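Local coordinates for Lin2111 protein (Listeria innocua, PDB 3EDP) that probably acts as a DNA-binding transcription regulator of the GntR family, with a winged helix-turn-helix domain followed by a UTRA domain, although its own target is unknown, at residues Leu140-Leu145 / Gly187-Lys192; Leu124-Lys129 / Lys156-Ile161; Thr37-Ile42 / Thr48-Ala53. All coordinates share one frame; numbering follows the deposited sequence.

Interaction 1. Residues Leu140-Leu145 / Gly187-Lys192; sequences LDRLIL and GNEQIK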
loop_
_atom_site.group_PDB
_atom_site.type_symbol
_atom_site.label_atom_id
_atom_site.label_comp_id
_atom_site.label_asym_id
_atom_site.label_seq_id
_atom_site.Cartn_x
_atom_site.Cartn_y
_atom_site.Cartn_z
ATOM N N LEU A 140 16.179 -1.736 1.465
ATOM C CA LEU A 140 16.101 -3.113 1.916
ATOM C C LEU A 140 14.659 -3.448 2.266
ATOM O O LEU A 140 13.992 -2.699 2.981
ATOM C CB LEU A 140 17.005 -3.313 3.135
ATOM C CG LEU A 140 16.885 -4.645 3.866
ATOM C CD1 LEU A 140 17.476 -5.744 3.011
ATOM C CD2 LEU A 140 17.611 -4.570 5.198
ATOM N N ASP A 141 14.175 -4.568 1.749
ATOM C CA ASP A 141 12.824 -5.012 2.052
ATOM C C ASP A 141 12.836 -6.367 2.717
ATOM O O ASP A 141 13.614 -7.244 2.348
ATOM C CB ASP A 141 11.957 -5.070 0.789
ATOM C CG ASP A 141 11.404 -3.715 0.408
ATOM O OD1 ASP A 141 10.182 -3.509 0.565
ATOM O OD2 ASP A 141 12.190 -2.848 -0.026
ATOM N N ARG A 142 11.972 -6.528 3.710
ATOM C CA ARG A 142 11.745 -7.832 4.303
ATOM C C ARG A 142 10.249 -8.131 4.297
ATOM O O ARG A 142 9.434 -7.305 4.720
ATOM C CB ARG A 142 12.338 -7.908 5.713
ATOM C CG ARG A 142 11.684 -8.952 6.606
ATOM C CD ARG A 142 12.712 -9.784 7.374
ATOM N NE ARG A 142 13.941 -9.051 7.673
ATOM C CZ ARG A 142 14.020 -8.002 8.491
ATOM N NH1 ARG A 142 12.929 -7.531 9.089
ATOM N NH2 ARG A 142 15.191 -7.409 8.695
ATOM N N LEU A 143 9.907 -9.308 3.782
ATOM C CA LEU A 143 8.529 -9.780 3.684
ATOM C C LEU A 143 8.337 -11.044 4.513
ATOM O O LEU A 143 9.188 -11.947 4.511
ATOM C CB LEU A 143 8.204 -10.142 2.240
ATOM C CG LEU A 143 7.642 -9.128 1.256
ATOM C CD1 LEU A 143 8.672 -8.059 0.934
ATOM C CD2 LEU A 143 7.198 -9.864 -0.001
ATOM N N ILE A 144 7.210 -11.109 5.204
ATOM C CA ILE A 144 6.839 -12.280 5.977
ATOM C C ILE A 144 5.466 -12.767 5.508
ATOM O O ILE A 144 4.491 -12.020 5.553
ATOM C CB ILE A 144 6.793 -11.962 7.481
ATOM C CG1 ILE A 144 8.115 -11.340 7.942
ATOM C CG2 ILE A 144 6.473 -13.223 8.283
ATOM C CD1 ILE A 144 9.297 -12.298 7.947
ATOM N N LEU A 145 5.404 -14.011 5.043
ATOM C CA LEU A 145 4.166 -14.621 4.550
ATOM C C LEU A 145 3.957 -15.972 5.226
ATOM O O LEU A 145 4.737 -16.887 5.018
ATOM C CB LEU A 145 4.257 -14.865 3.043
ATOM C CG LEU A 145 4.575 -13.710 2.090
ATOM C CD1 LEU A 145 4.704 -14.224 0.655
ATOM C CD2 LEU A 145 3.505 -12.661 2.167
ATOM N N GLY A 187 20.798 -0.587 11.964
ATOM C CA GLY A 187 21.300 -1.783 12.617
ATOM C C GLY A 187 22.164 -2.587 11.663
ATOM O O GLY A 187 22.497 -2.117 10.575
ATOM N N ASN A 188 22.526 -3.802 12.060
ATOM C CA ASN A 188 23.416 -4.629 11.250
ATOM C C ASN A 188 22.880 -4.878 9.842
ATOM O O ASN A 188 23.626 -4.799 8.861
ATOM C CB ASN A 188 23.715 -5.953 11.955
ATOM C CG ASN A 188 24.231 -5.755 13.369
ATOM O OD1 ASN A 188 23.474 -5.413 14.277
ATOM N ND2 ASN A 188 25.527 -5.971 13.562
ATOM N N GLU A 189 21.585 -5.174 9.754
ATOM C CA GLU A 189 20.920 -5.399 8.474
ATOM C C GLU A 189 21.152 -4.232 7.524
ATOM O O GLU A 189 21.556 -4.416 6.373
ATOM C CB GLU A 189 19.419 -5.575 8.690
ATOM C CG GLU A 189 19.019 -6.898 9.309
ATOM C CD GLU A 189 18.664 -7.938 8.268
ATOM O OE1 GLU A 189 17.608 -8.587 8.420
ATOM O OE2 GLU A 189 19.434 -8.099 7.296
ATOM N N GLN A 190 20.885 -3.028 8.020
ATOM C CA GLN A 190 21.036 -1.813 7.230
ATOM C C GLN A 190 22.507 -1.531 6.922
ATOM O O GLN A 190 22.851 -1.121 5.814
ATOM C CB GLN A 190 20.389 -0.623 7.949
ATOM C CG GLN A 190 18.877 -0.760 8.142
ATOM C CD GLN A 190 18.506 -1.719 9.273
ATOM O OE1 GLN A 190 19.234 -1.850 10.258
ATOM N NE2 GLN A 190 17.363 -2.388 9.134
ATOM N N ILE A 191 23.374 -1.757 7.903
ATOM C CA ILE A 191 24.807 -1.602 7.692
ATOM C C ILE A 191 25.246 -2.422 6.486
ATOM O O ILE A 191 25.750 -1.884 5.501
ATOM C CB ILE A 191 25.617 -2.068 8.919
ATOM C CG1 ILE A 191 25.235 -1.256 10.154
ATOM C CG2 ILE A 191 27.117 -1.947 8.654
ATOM C CD1 ILE A 191 25.367 0.221 9.958
ATOM N N LYS A 192 25.032 -3.732 6.566
ATOM C CA LYS A 192 25.533 -4.647 5.550
ATOM C C LYS A 192 24.842 -4.485 4.200
ATOM O O LYS A 192 25.496 -4.491 3.157
ATOM C CB LYS A 192 25.418 -6.098 6.029
ATOM C CG LYS A 192 23.996 -6.560 6.298
ATOM C CD LYS A 192 23.963 -7.959 6.903
ATOM C CE LYS A 192 22.533 -8.401 7.189
ATOM N NZ LYS A 192 22.469 -9.699 7.919
#
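Arg142 and Glu189 form a salt bridge that joins strand 137-146 of the UTRA-domain antiparallel sheet to the first turn of helix 188-194. Its core is one hydrogen bond, Arg142 NH2 to Glu189 OE1, 2.7 Å long and moderately bent, with an N-H...O angle of 146°. The guanidinium meets the carboxylate with one nitrogen on one oxygen rather than as a two-pronged pair. NH2 approaches OE1 from above the carboxylate plane, 44° out of it, while Glu189 CD lies at the guanidinium edge. The arginine chain is bent at both chi2 and chi3, and Glu189 is bent at chi2, and the two side chains cross at about a right angle. The network has further members. Lys192 NZ lies 3.5 Å from Glu189 OE2, one helical turn on, and Lys129 on the adjacent strand 124-134 forms a second salt bridge with OE1. Both carboxylate oxygens are therefore engaged, and the shared anion probably offsets the closeness of Lys129 to Arg142.

The apolar part is small. Leu140, two residues earlier on the same side of the strand, places CD2 4.1 Å from Glu189 CB and equally far from Glu189 O, so it packs against the base of the acid. With its CG anti to the backbone N (chi1 171°), Leu140 reaches the helix while also packing on Lys129 and Val131. A bound glycerol near Arg142, probably from the crystallisation liquor, may hint at a small-molecule site, as UTRA domains of relatives bind effectors.

At the helix start a second polar bond lies within the segment 187-192. Gly187 occupies the N-cap, and its backbone N donates to Gln190 OE1 of the same turn at 2.6 Å.

Interaction 2. Residues Leu124-Lys129 / Lys156-Ile161; sequences LVYSIK and KDFQII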
loop_
_atom_site.group_PDB
_atom_site.type_symbol
_atom_site.label_atom_id
_atom_site.label_comp_id
_atom_site.label_asym_id
_atom_site.label_seq_id
_atom_site.Cartn_x
_atom_site.Cartn_y
_atom_site.Cartn_z
ATOM N N LEU A 124 4.751 -21.986 10.731
ATOM C CA LEU A 124 5.796 -21.526 9.832
ATOM C C LEU A 124 5.409 -20.314 8.991
ATOM O O LEU A 124 4.242 -20.127 8.646
ATOM C CB LEU A 124 6.234 -22.675 8.922
ATOM C CG LEU A 124 6.638 -23.951 9.663
ATOM C CD1 LEU A 124 6.901 -25.073 8.670
ATOM C CD2 LEU A 124 7.856 -23.701 10.551
ATOM N N VAL A 125 6.414 -19.510 8.654
ATOM C CA VAL A 125 6.260 -18.384 7.747
ATOM C C VAL A 125 7.426 -18.366 6.770
ATOM O O VAL A 125 8.519 -18.830 7.089
ATOM C CB VAL A 125 6.223 -17.019 8.502
ATOM C CG1 VAL A 125 5.096 -16.997 9.528
ATOM C CG2 VAL A 125 7.565 -16.724 9.173
ATOM N N TYR A 126 7.185 -17.844 5.572
ATOM C CA TYR A 126 8.262 -17.554 4.643
ATOM C C TYR A 126 8.871 -16.218 5.013
ATOM O O TYR A 126 8.162 -15.274 5.376
ATOM C CB TYR A 126 7.746 -17.456 3.214
ATOM C CG TYR A 126 7.266 -18.752 2.627
ATOM C CD1 TYR A 126 8.174 -19.726 2.220
ATOM C CD2 TYR A 126 5.907 -18.999 2.459
ATOM C CE1 TYR A 126 7.745 -20.917 1.673
ATOM C CE2 TYR A 126 5.464 -20.183 1.905
ATOM C CZ TYR A 126 6.392 -21.140 1.520
ATOM O OH TYR A 126 5.966 -22.321 0.971
ATOM N N SER A 127 10.186 -16.137 4.908
ATOM C CA SER A 127 10.892 -14.894 5.134
ATOM C C SER A 127 11.676 -14.586 3.878
ATOM O O SER A 127 12.499 -15.390 3.438
ATOM C CB SER A 127 11.833 -15.018 6.328
ATOM O OG SER A 127 12.512 -13.799 6.551
ATOM N N ILE A 128 11.394 -13.436 3.283
ATOM C CA ILE A 128 12.075 -13.025 2.069
ATOM C C ILE A 128 12.780 -11.707 2.326
ATOM O O ILE A 128 12.207 -10.789 2.910
ATOM C CB ILE A 128 11.085 -12.857 0.899
ATOM C CG1 ILE A 128 10.416 -14.194 0.580
ATOM C CG2 ILE A 128 11.798 -12.318 -0.330
ATOM C CD1 ILE A 128 9.219 -14.083 -0.338
ATOM N N LYS A 129 14.033 -11.624 1.911
ATOM C CA LYS A 129 14.767 -10.380 2.018
ATOM C C LYS A 129 15.296 -9.998 0.645
ATOM O O LYS A 129 15.919 -10.818 -0.036
ATOM C CB LYS A 129 15.922 -10.531 3.005
ATOM C CG LYS A 129 16.594 -9.214 3.374
ATOM C CD LYS A 129 17.791 -9.442 4.283
ATOM C CE LYS A 129 17.505 -10.512 5.334
ATOM N NZ LYS A 129 16.275 -10.230 6.139
ATOM N N LYS A 156 9.207 -20.598 -7.496
ATOM C CA LYS A 156 9.099 -19.742 -8.672
ATOM C C LYS A 156 7.851 -18.850 -8.669
ATOM O O LYS A 156 7.734 -17.940 -9.488
ATOM C CB LYS A 156 9.121 -20.591 -9.943
ATOM C CG LYS A 156 8.134 -21.739 -9.932
ATOM C CD LYS A 156 8.446 -22.733 -11.049
ATOM C CE LYS A 156 7.597 -23.990 -10.940
ATOM N NZ LYS A 156 6.144 -23.692 -11.055
ATOM N N ASP A 157 6.915 -19.123 -7.763
ATOM C CA ASP A 157 5.698 -18.329 -7.675
ATOM C C ASP A 157 5.896 -17.072 -6.841
ATOM O O ASP A 157 5.076 -16.162 -6.887
ATOM C CB ASP A 157 4.561 -19.172 -7.098
ATOM C CG ASP A 157 4.177 -20.323 -8.008
ATOM O OD1 ASP A 157 3.998 -20.070 -9.219
ATOM O OD2 ASP A 157 4.090 -21.471 -7.515
ATOM N N PHE A 158 6.982 -17.024 -6.077
ATOM C CA PHE A 158 7.233 -15.869 -5.225
ATOM C C PHE A 158 7.879 -14.736 -6.016
ATOM O O PHE A 158 8.985 -14.275 -5.702
ATOM C CB PHE A 158 8.069 -16.259 -4.000
ATOM C CG PHE A 158 7.333 -17.133 -3.027
ATOM C CD1 PHE A 158 6.696 -16.586 -1.924
ATOM C CD2 PHE A 158 7.251 -18.502 -3.231
ATOM C CE1 PHE A 158 6.004 -17.395 -1.037
ATOM C CE2 PHE A 158 6.568 -19.310 -2.346
ATOM C CZ PHE A 158 5.940 -18.758 -1.252
ATOM N N GLN A 159 7.183 -14.301 -7.063
ATOM C CA GLN A 159 7.655 -13.184 -7.871
ATOM C C GLN A 159 7.582 -11.911 -7.046
ATOM O O GLN A 159 6.559 -11.635 -6.417
ATOM C CB GLN A 159 6.827 -13.056 -9.152
ATOM C CG GLN A 159 6.773 -14.355 -9.954
ATOM C CD GLN A 159 6.099 -14.187 -11.311
ATOM O OE1 GLN A 159 5.263 -13.299 -11.502
ATOM N NE2 GLN A 159 6.461 -15.042 -12.257
ATOM N N ILE A 160 8.669 -11.148 -7.023
ATOM C CA ILE A 160 8.697 -9.932 -6.211
ATOM C C ILE A 160 8.739 -8.643 -7.027
ATOM O O ILE A 160 9.105 -7.597 -6.506
ATOM C CB ILE A 160 9.858 -9.934 -5.195
ATOM C CG1 ILE A 160 11.203 -9.988 -5.924
ATOM C CG2 ILE A 160 9.695 -11.078 -4.203
ATOM C CD1 ILE A 160 12.399 -9.767 -5.014
ATOM N N ILE A 161 8.372 -8.726 -8.301
ATOM C CA ILE A 161 8.271 -7.547 -9.157
ATOM C C ILE A 161 7.191 -6.606 -8.597
ATOM O O ILE A 161 7.391 -5.401 -8.497
ATOM C CB ILE A 161 7.887 -7.943 -10.606
ATOM C CG1 ILE A 161 8.965 -8.840 -11.218
ATOM C CG2 ILE A 161 7.648 -6.704 -11.464
ATOM C CD1 ILE A 161 10.371 -8.268 -11.104
#
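Ile128 and Phe158 have the nearest CA atoms across the contact, 9.2 Å apart, so strand 124-134 and the loop before helix 163-167 meet through side chains alone. The loop bends at Phe158 in an inverse gamma turn, closed by a weak backbone bond from Gln159 N to Asp157 O of 2.8 Å, and this turn aims the phenyl ring at the face of the UTRA-domain sheet that bears Tyr126 and Ile128.

The central element is an edge-to-face aromatic pair. The rim of Phe158 points at the face of Tyr126, with ring centroids 4.7 Å apart and planes at 59°, a tilted version of the T shape. Phe158 CZ sits over the phenol ring, displaced toward its rim on the CE2 side, where CZ and Tyr126 CE2 are 3.5 Å apart. Phe158 CE1 follows at 3.8 Å from Tyr126 CD2. Such a meeting sets the C-H edge of one ring against the pi cloud of the other.

Ile128, two residues further along the strand, supports the ring obliquely from another direction. Its side chain is extended at chi2 (167°), which carries CD1 up from the sheet to the phenyl group.

All three side chains are buried, and the surroundings of the Phe158 ring come from several parts of the chain. Phe104 of strand 99-108 meets it, while Leu145 of strand 137-146, the loop residue Leu153, and Met85 of helix 79-86 also touch it. Tyr126 packs on Ile106 and on Thr29, which links this aromatic cluster to the N-terminal part of the chain. On the Ile128 side, the contact closes with Ile128 CD1 at 3.9 Å from Phe158 CD1.

Interaction 3. Residues Thr37-Ile42 / Thr48-Ala53; sequences TALQEI and TTIRRA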
loop_
_atom_site.group_PDB
_atom_site.type_symbol
_atom_site.label_atom_id
_atom_site.label_comp_id
_atom_site.label_asym_id
_atom_site.label_seq_id
_atom_site.Cartn_x
_atom_site.Cartn_y
_atom_site.Cartn_z
ATOM N N THR A 37 6.936 -40.511 9.295
ATOM C CA THR A 37 6.388 -41.867 9.317
ATOM C C THR A 37 6.468 -42.512 7.924
ATOM O O THR A 37 6.874 -43.675 7.781
ATOM C CB THR A 37 4.937 -41.904 9.843
ATOM O OG1 THR A 37 4.902 -41.416 11.190
ATOM C CG2 THR A 37 4.373 -43.336 9.812
ATOM N N ALA A 38 6.104 -41.752 6.899
ATOM C CA ALA A 38 6.174 -42.260 5.531
ATOM C C ALA A 38 7.618 -42.573 5.166
ATOM O O ALA A 38 7.890 -43.548 4.458
ATOM C CB ALA A 38 5.573 -41.256 4.536
ATOM N N LEU A 39 8.541 -41.755 5.669
ATOM C CA LEU A 39 9.971 -41.972 5.460
ATOM C C LEU A 39 10.429 -43.294 6.074
ATOM O O LEU A 39 11.246 -44.000 5.486
ATOM C CB LEU A 39 10.801 -40.805 6.011
ATOM C CG LEU A 39 10.754 -39.495 5.201
ATOM C CD1 LEU A 39 11.481 -38.342 5.913
ATOM C CD2 LEU A 39 11.318 -39.693 3.810
ATOM N N GLN A 40 9.895 -43.631 7.246
ATOM C CA GLN A 40 10.192 -44.919 7.873
ATOM C C GLN A 40 9.825 -46.070 6.940
ATOM O O GLN A 40 10.564 -47.042 6.823
ATOM C CB GLN A 40 9.451 -45.082 9.196
ATOM C CG GLN A 40 9.957 -44.184 10.315
ATOM C CD GLN A 40 9.032 -44.208 11.517
ATOM O OE1 GLN A 40 8.610 -45.270 11.966
ATOM N NE2 GLN A 40 8.703 -43.036 12.033
ATOM N N GLU A 41 8.684 -45.940 6.274
ATOM C CA GLU A 41 8.198 -46.954 5.348
ATOM C C GLU A 41 9.030 -46.985 4.067
ATOM O O GLU A 41 9.468 -48.043 3.624
ATOM C CB GLU A 41 6.734 -46.679 5.007
ATOM C CG GLU A 41 6.190 -47.496 3.856
ATOM C CD GLU A 41 5.311 -48.631 4.326
ATOM O OE1 GLU A 41 4.139 -48.678 3.896
ATOM O OE2 GLU A 41 5.782 -49.460 5.135
ATOM N N ILE A 42 9.234 -45.819 3.471
ATOM C CA ILE A 42 9.996 -45.707 2.231
ATOM C C ILE A 42 11.400 -46.306 2.370
ATOM O O ILE A 42 11.885 -47.016 1.482
ATOM C CB ILE A 42 10.107 -44.226 1.792
ATOM C CG1 ILE A 42 8.738 -43.698 1.347
ATOM C CG2 ILE A 42 11.149 -44.060 0.696
ATOM C CD1 ILE A 42 8.673 -42.172 1.267
ATOM N N THR A 48 13.798 -43.659 15.011
ATOM C CA THR A 48 15.032 -43.038 15.499
ATOM C C THR A 48 16.008 -42.739 14.367
ATOM O O THR A 48 16.645 -41.692 14.331
ATOM C CB THR A 48 15.735 -43.969 16.502
ATOM O OG1 THR A 48 14.963 -44.032 17.705
ATOM C CG2 THR A 48 17.146 -43.474 16.816
ATOM N N THR A 49 16.146 -43.688 13.456
ATOM C CA THR A 49 16.986 -43.494 12.286
ATOM C C THR A 49 16.481 -42.324 11.430
ATOM O O THR A 49 17.252 -41.449 11.030
ATOM C CB THR A 49 17.056 -44.780 11.462
ATOM O OG1 THR A 49 17.750 -45.774 12.225
ATOM C CG2 THR A 49 17.780 -44.539 10.139
ATOM N N ILE A 50 15.180 -42.301 11.168
ATOM C CA ILE A 50 14.599 -41.238 10.352
ATOM C C ILE A 50 14.735 -39.885 11.057
ATOM O O ILE A 50 15.076 -38.873 10.432
ATOM C CB ILE A 50 13.119 -41.515 10.036
ATOM C CG1 ILE A 50 12.990 -42.723 9.101
ATOM C CG2 ILE A 50 12.450 -40.282 9.433
ATOM C CD1 ILE A 50 13.822 -42.639 7.837
ATOM N N ARG A 51 14.508 -39.876 12.366
ATOM C CA ARG A 51 14.585 -38.617 13.119
ATOM C C ARG A 51 15.998 -38.040 13.051
ATOM O O ARG A 51 16.191 -36.822 12.954
ATOM C CB ARG A 51 14.138 -38.798 14.574
ATOM C CG ARG A 51 14.341 -37.540 15.433
ATOM C CD ARG A 51 13.896 -37.744 16.880
ATOM N NE ARG A 51 14.651 -38.799 17.557
ATOM C CZ ARG A 51 14.139 -39.971 17.923
ATOM N NH1 ARG A 51 14.902 -40.872 18.535
ATOM N NH2 ARG A 51 12.860 -40.245 17.683
ATOM N N ARG A 52 16.988 -38.926 13.073
ATOM C CA ARG A 52 18.384 -38.512 12.967
ATOM C C ARG A 52 18.740 -38.013 11.567
ATOM O O ARG A 52 19.498 -37.057 11.421
ATOM C CB ARG A 52 19.314 -39.651 13.372
ATOM C CG ARG A 52 19.301 -39.957 14.866
ATOM C CD ARG A 52 19.931 -41.316 15.136
ATOM N NE ARG A 52 20.229 -41.519 16.547
ATOM C CZ ARG A 52 20.624 -42.676 17.066
ATOM N NH1 ARG A 52 20.754 -43.749 16.280
ATOM N NH2 ARG A 52 20.889 -42.757 18.371
ATOM N N ALA A 53 18.211 -38.677 10.545
ATOM C CA ALA A 53 18.428 -38.247 9.172
ATOM C C ALA A 53 17.858 -36.842 8.979
ATOM O O ALA A 53 18.523 -35.964 8.428
ATOM C CB ALA A 53 17.773 -39.224 8.191
#
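Ile50 drives its branched side chain against Leu39 and Gln40, and the CA atoms of Gln40 and Ile50 come within 6.3 Å of each other. This is the tight part of the contact. Ile50 CG1 rests 3.6 Å from Gln40 CG and 3.7 Å from the backbone Gln40 N, so part of what it packs against is the helix main chain itself. The other branch, CG2, turns to Leu39, lying 3.8 Å from Leu39 CB and near its CD1. The end of the longer branch bends back at chi2 (-53°), which sets Ile50 CD1 3.7 Å from Leu39 O. Leu39 continues inward to Val54, and helix 10-23 takes part behind the second helix, where its Ile14 is touched by Thr49 and Ala53.

Helices 36-42 and 47-59, joined by a short turn, are the helix-turn-helix of the GntR-family domain, and the strands 63-66 and 70-73 that follow supply the wing. In this family the second of the two helices is generally the one that enters the DNA major groove, so Ile50 would lie on the inward side of the probable recognition helix, where it packs on helix 36-42.

Toward solvent the contact loosens. Gln40 is only partly buried; it crosses Ile50 at a slant and touches it through CG, and its extended chain (chi2 170°) brushes Arg47. Arg51 and Arg52 are exposed, Arg51 beside Glu36 of the first helix and Arg52 farther from the contact. Arg51 NH1 makes a long, weak hydrogen bond of 3.3 Å to Thr48 OG1, an oxygen that also bonds a glycerol probably from the crystallisation liquor, and Thr48 CG2 covers one face of the Arg52 guanidinium, 3.5 Å above its centre.

In the fold
From the N terminus, interaction 3 comes first and closes the shortest loop, the turn between two successive helices of the DNA-binding domain. It closes before either of the other contacts opens, and its centre lies about 29 Å from that of interaction 2 and about 37 Å from that of interaction 1. Those two cross: segment 124-129 is followed by 140-145, then by 156-161, and only then by 187-192. Interaction 2 closes a loop over 26 residues and interaction 1 one over 41. They meet in the sheet, where Leu143 N and Ile128 O, 2.9 Å apart, probably hydrogen-bond. Interaction 2 thus ties a connecting loop, and interaction 1 a helix, to neighbouring strands.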